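Local coordinates for putative type VI secretion protein (Escherichia coli, PDB 4PS2) that is the C-terminal fragment of TssB, a small subunit that probably builds the contractile sheath of the type VI secretion system together with TssC, at residues F8-M11 with N12-T15; A28-A31 with M32-L36. All coordinates share one frame; numbering follows the deposited sequence.

Contact 1: F8-M11 with N12-T15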
loop_
_atom_site.group_PDB
_atom_site.type_symbol
_atom_site.label_atom_id
_atom_site.label_comp_id
_atom_site.label_asym_id
_atom_site.label_seq_id
_atom_site.Cartn_x
_atom_site.Cartn_y
_atom_site.Cartn_z
ATOM N N PHE A 8 16.740 -3.720 7.091
ATOM C CA PHE A 8 17.689 -2.669 7.461
ATOM C C PHE A 8 19.051 -3.138 6.953
ATOM O O PHE A 8 19.541 -4.159 7.426
ATOM C CB PHE A 8 17.708 -2.486 8.999
ATOM C CG PHE A 8 16.366 -2.106 9.588
ATOM C CD1 PHE A 8 15.449 -3.085 9.965
ATOM C CD2 PHE A 8 16.037 -0.776 9.806
ATOM C CE1 PHE A 8 14.208 -2.738 10.499
ATOM C CE2 PHE A 8 14.803 -0.428 10.362
ATOM C CZ PHE A 8 13.895 -1.412 10.702
ATOM N N ARG A 9 19.613 -2.456 5.943
ATOM C CA ARG A 9 20.895 -2.830 5.328
ATOM C C ARG A 9 22.121 -2.148 5.937
ATOM O O ARG A 9 23.252 -2.416 5.526
ATOM C CB ARG A 9 20.859 -2.733 3.792
ATOM C CG ARG A 9 20.313 -1.429 3.237
ATOM C CD ARG A 9 18.972 -1.675 2.581
ATOM N NE ARG A 9 18.067 -0.539 2.749
ATOM C CZ ARG A 9 17.829 0.377 1.816
ATOM N NH1 ARG A 9 18.423 0.298 0.630
ATOM N NH2 ARG A 9 16.989 1.374 2.058
ATOM N N ASN A 10 21.883 -1.276 6.919
ATOM C CA ASN A 10 22.888 -0.568 7.701
ATOM C C ASN A 10 22.230 0.036 8.938
ATOM O O ASN A 10 20.998 0.115 9.017
ATOM C CB ASN A 10 23.669 0.487 6.862
ATOM C CG ASN A 10 23.000 1.828 6.670
ATOM O OD1 ASN A 10 23.595 2.879 6.926
ATOM N ND2 ASN A 10 21.782 1.835 6.168
ATOM N N MET A 11 23.042 0.516 9.845
ATOM C CA MET A 11 22.610 1.034 11.104
ATOM C C MET A 11 21.868 2.326 10.910
ATOM O O MET A 11 20.996 2.642 11.668
ATOM C CB MET A 11 23.815 1.233 12.005
ATOM C CG MET A 11 23.539 1.105 13.463
ATOM S SD MET A 11 22.609 -0.338 13.985
ATOM C CE MET A 11 23.755 -1.644 13.822
ATOM N N ASN A 12 22.221 3.070 9.872
ATOM C CA ASN A 12 21.581 4.349 9.598
ATOM C C ASN A 12 20.118 4.253 9.184
ATOM O O ASN A 12 19.425 5.218 9.239
ATOM C CB ASN A 12 22.354 5.108 8.529
ATOM C CG ASN A 12 23.569 5.841 9.066
ATOM O OD1 ASN A 12 23.912 5.747 10.233
ATOM N ND2 ASN A 12 24.214 6.606 8.199
ATOM N N ASP A 13 19.695 3.070 8.780
ATOM C CA ASP A 13 18.326 2.734 8.480
ATOM C C ASP A 13 17.391 2.739 9.697
ATOM O O ASP A 13 16.216 2.773 9.512
ATOM C CB ASP A 13 18.248 1.372 7.793
ATOM C CG ASP A 13 18.559 1.426 6.312
ATOM O OD1 ASP A 13 18.706 0.388 5.686
ATOM O OD2 ASP A 13 18.647 2.500 5.742
ATOM N N PHE A 14 17.947 2.703 10.913
ATOM C CA PHE A 14 17.197 2.693 12.187
ATOM C C PHE A 14 16.836 4.104 12.701
ATOM O O PHE A 14 16.123 4.252 13.692
ATOM C CB PHE A 14 17.978 1.914 13.260
ATOM C CG PHE A 14 17.926 0.424 13.051
ATOM C CD1 PHE A 14 16.801 -0.308 13.426
ATOM C CD2 PHE A 14 18.992 -0.249 12.476
ATOM C CE1 PHE A 14 16.748 -1.683 13.225
ATOM C CE2 PHE A 14 18.958 -1.630 12.317
ATOM C CZ PHE A 14 17.832 -2.338 12.677
ATOM N N THR A 15 17.327 5.127 12.010
ATOM C CA THR A 15 17.089 6.544 12.277
ATOM C C THR A 15 15.573 6.808 12.326
ATOM O O THR A 15 14.861 6.336 11.433
ATOM C CB THR A 15 17.871 7.351 11.203
ATOM O OG1 THR A 15 19.006 7.967 11.794
ATOM C CG2 THR A 15 17.053 8.372 10.486
#
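The rings of Phe-8 and Phe-14, six residues apart, lie almost flat on each other in an offset stack. Their centroids are 3.9 Å apart and the planes differ by only 5°. CZ of Phe-14 comes down over CG of Phe-8 at 3.4 Å. CE2 of Phe-14 reaches back to CB of Phe-8. The carbonyl O of Asp-13 lies at the edge of the Phe-8 ring, near CD2 and CE2. Phe-14 also has a neighbour from Met-11, whose bent side chain brings SD to 3.9 Å from CD2 of Phe-14, an oblique Met-aromatic contact.

Beside the stack, Asp-13 grips the turn. Its CG sits anti to the carbonyl carbon (chi1 -81°), which directs the carboxylate back to the start of the loop. OD1 accepts the backbone N-H of Arg-9, N to OD1 3.0 Å, on its anti side and a little out of the carboxylate plane. The same oxygen forms a salt bridge with NE of Arg-9 at 3.1 Å. That bond is weak and bent, and the arginine side chain is poorly ordered. The backbone adds two bonds. Asp-13 N donates to Asn-10 O, and Phe-14 N to Met-11 O at 3.1 Å. Asn-10 OD1 takes a weak bond from Asn-12 N.

An alanine in place of Phe-8 takes the stacking partner off one face of the Phe-14 ring, which is then likely to turn more easily. This is a surface turn leading into helix 16-40, and it contains a short 3-10 segment. Two donors at OD1, one of them weak, are consistent with a charged Asp-13. The ring stack, the Asp-13 carboxylate and the i to i+3 backbone bonds are consistent with a locally stabilised turn.

Contact 2: A28-A31 with M32-L36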
loop_
_atom_site.group_PDB
_atom_site.type_symbol
_atom_site.label_atom_id
_atom_site.label_comp_id
_atom_site.label_asym_id
_atom_site.label_seq_id
_atom_site.Cartn_x
_atom_site.Cartn_y
_atom_site.Cartn_z
ATOM N N ALA A 28 0.992 0.632 3.550
ATOM C CA ALA A 28 0.187 0.883 2.349
ATOM C C ALA A 28 0.365 -0.247 1.314
ATOM O O ALA A 28 -0.619 -0.707 0.750
ATOM C CB ALA A 28 0.548 2.234 1.743
ATOM N N MET A 29 1.613 -0.700 1.095
ATOM C CA MET A 29 1.958 -1.782 0.170
ATOM C C MET A 29 1.294 -3.117 0.558
ATOM O O MET A 29 0.827 -3.843 -0.329
ATOM C CB MET A 29 3.484 -1.959 0.126
ATOM C CG MET A 29 4.203 -0.905 -0.741
ATOM S SD MET A 29 5.999 -0.920 -0.452
ATOM C CE MET A 29 6.441 -2.351 -1.289
ATOM N N LEU A 30 1.283 -3.459 1.871
ATOM C CA LEU A 30 0.660 -4.699 2.316
ATOM C C LEU A 30 -0.876 -4.572 2.223
ATOM O O LEU A 30 -1.533 -5.502 1.748
ATOM C CB LEU A 30 1.119 -5.111 3.718
ATOM C CG LEU A 30 0.527 -6.419 4.264
ATOM C CD1 LEU A 30 0.855 -7.627 3.352
ATOM C CD2 LEU A 30 0.988 -6.666 5.704
ATOM N N ALA A 31 -1.438 -3.430 2.635
ATOM C CA ALA A 31 -2.895 -3.221 2.519
ATOM C C ALA A 31 -3.358 -3.249 1.043
ATOM O O ALA A 31 -4.435 -3.770 0.726
ATOM C CB ALA A 31 -3.293 -1.912 3.177
ATOM N N MET A 32 -2.519 -2.708 0.141
ATOM C CA MET A 32 -2.813 -2.672 -1.275
ATOM C C MET A 32 -2.766 -4.092 -1.862
ATOM O O MET A 32 -3.637 -4.457 -2.656
ATOM C CB MET A 32 -1.797 -1.747 -1.981
ATOM C CG MET A 32 -2.150 -1.434 -3.382
ATOM S SD MET A 32 -3.631 -0.398 -3.535
ATOM C CE MET A 32 -4.010 -0.763 -5.238
ATOM N N ARG A 33 -1.745 -4.892 -1.456
ATOM C CA ARG A 33 -1.588 -6.265 -1.921
ATOM C C ARG A 33 -2.814 -7.090 -1.528
ATOM O O ARG A 33 -3.330 -7.820 -2.360
ATOM C CB ARG A 33 -0.318 -6.880 -1.336
ATOM C CG ARG A 33 -0.114 -8.332 -1.755
ATOM C CD ARG A 33 0.736 -9.031 -0.757
ATOM N NE ARG A 33 2.096 -8.504 -0.779
ATOM C CZ ARG A 33 3.030 -8.855 0.089
ATOM N NH1 ARG A 33 2.756 -9.735 1.043
ATOM N NH2 ARG A 33 4.250 -8.354 -0.002
ATOM N N SER A 34 -3.292 -6.948 -0.280
ATOM C CA SER A 34 -4.474 -7.662 0.228
ATOM C C SER A 34 -5.744 -7.254 -0.510
ATOM O O SER A 34 -6.571 -8.103 -0.854
ATOM C CB SER A 34 -4.637 -7.433 1.731
ATOM O OG SER A 34 -3.479 -7.850 2.439
ATOM N N LEU A 35 -5.902 -5.950 -0.749
ATOM C CA LEU A 35 -7.051 -5.408 -1.437
ATOM C C LEU A 35 -7.104 -5.898 -2.893
ATOM O O LEU A 35 -8.179 -6.291 -3.353
ATOM C CB LEU A 35 -7.056 -3.874 -1.358
ATOM C CG LEU A 35 -8.258 -3.223 -1.991
ATOM C CD1 LEU A 35 -9.552 -3.534 -1.213
ATOM C CD2 LEU A 35 -8.025 -1.766 -2.232
ATOM N N LEU A 36 -5.958 -5.884 -3.609
ATOM C CA LEU A 36 -5.903 -6.381 -4.996
ATOM C C LEU A 36 -6.188 -7.884 -5.046
ATOM O O LEU A 36 -6.840 -8.344 -5.976
ATOM C CB LEU A 36 -4.544 -6.096 -5.639
ATOM C CG LEU A 36 -4.260 -4.644 -6.045
ATOM C CD1 LEU A 36 -2.754 -4.452 -6.293
ATOM C CD2 LEU A 36 -5.044 -4.261 -7.307
#
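Arg-33 and Leu-30 meet on one side of helix 16-40, a turn apart. Arg-33 starts with CB beside two backbone oxygens, 3.4 Å from Met-29 O and 3.6 Å from Leu-30 O. Its CG is anti to the backbone N (chi1 178°). The chain runs on extended and then bends at chi3, -68°, which swings the guanidinium back beside Leu-30. There CD1 of Leu-30 sits over one face of the group, 3.7 Å from NH1 and 4.1 Å from CZ. NH1 also donates to the backbone oxygens of Glu-1 and Ser-3, so the tip ties the N-terminal end of the chain to the helix.

The backbone here is regular alpha helix. Met-32 N bonds to Ala-28 O at 2.8 Å, and the bonds of Arg-33, Ser-34 and Leu-35 follow in the same i to i+4 pattern. The N-H of Ser-34 reaches Leu-30 O at 3.0 Å. OG of Ser-34 lies 3.1 Å from that oxygen too.

Another side of the helix is apolar. Met-32 touches Leu-53 and Leu-70, and Leu-35 rests on Phe-49 of helix 46-57. The chemistry thus divides the helix by side. Apolar chains pack into the bundle, while NH1 of the arginine is bonded to two backbone carbonyls and Leu-30 CD1 lies against the guanidinium face.

How the contacts relate
From the N terminus, the chain first runs as an extended segment, whose start is anchored by contact 2. It then reaches contact 1, where residues 8-15 close a small loop just before helix 16-40. Contact 2 follows within that helix, closing successive helical turns between residues 28 and 36. The two are in series: neither nests in nor crosses the other. Their centres are 25 Å apart, and their nearest atoms about 12 Å. Contact 1 shapes the approach to the helix at the surface. Contact 2 lies where the helix meets helices 46-57 and 64-71.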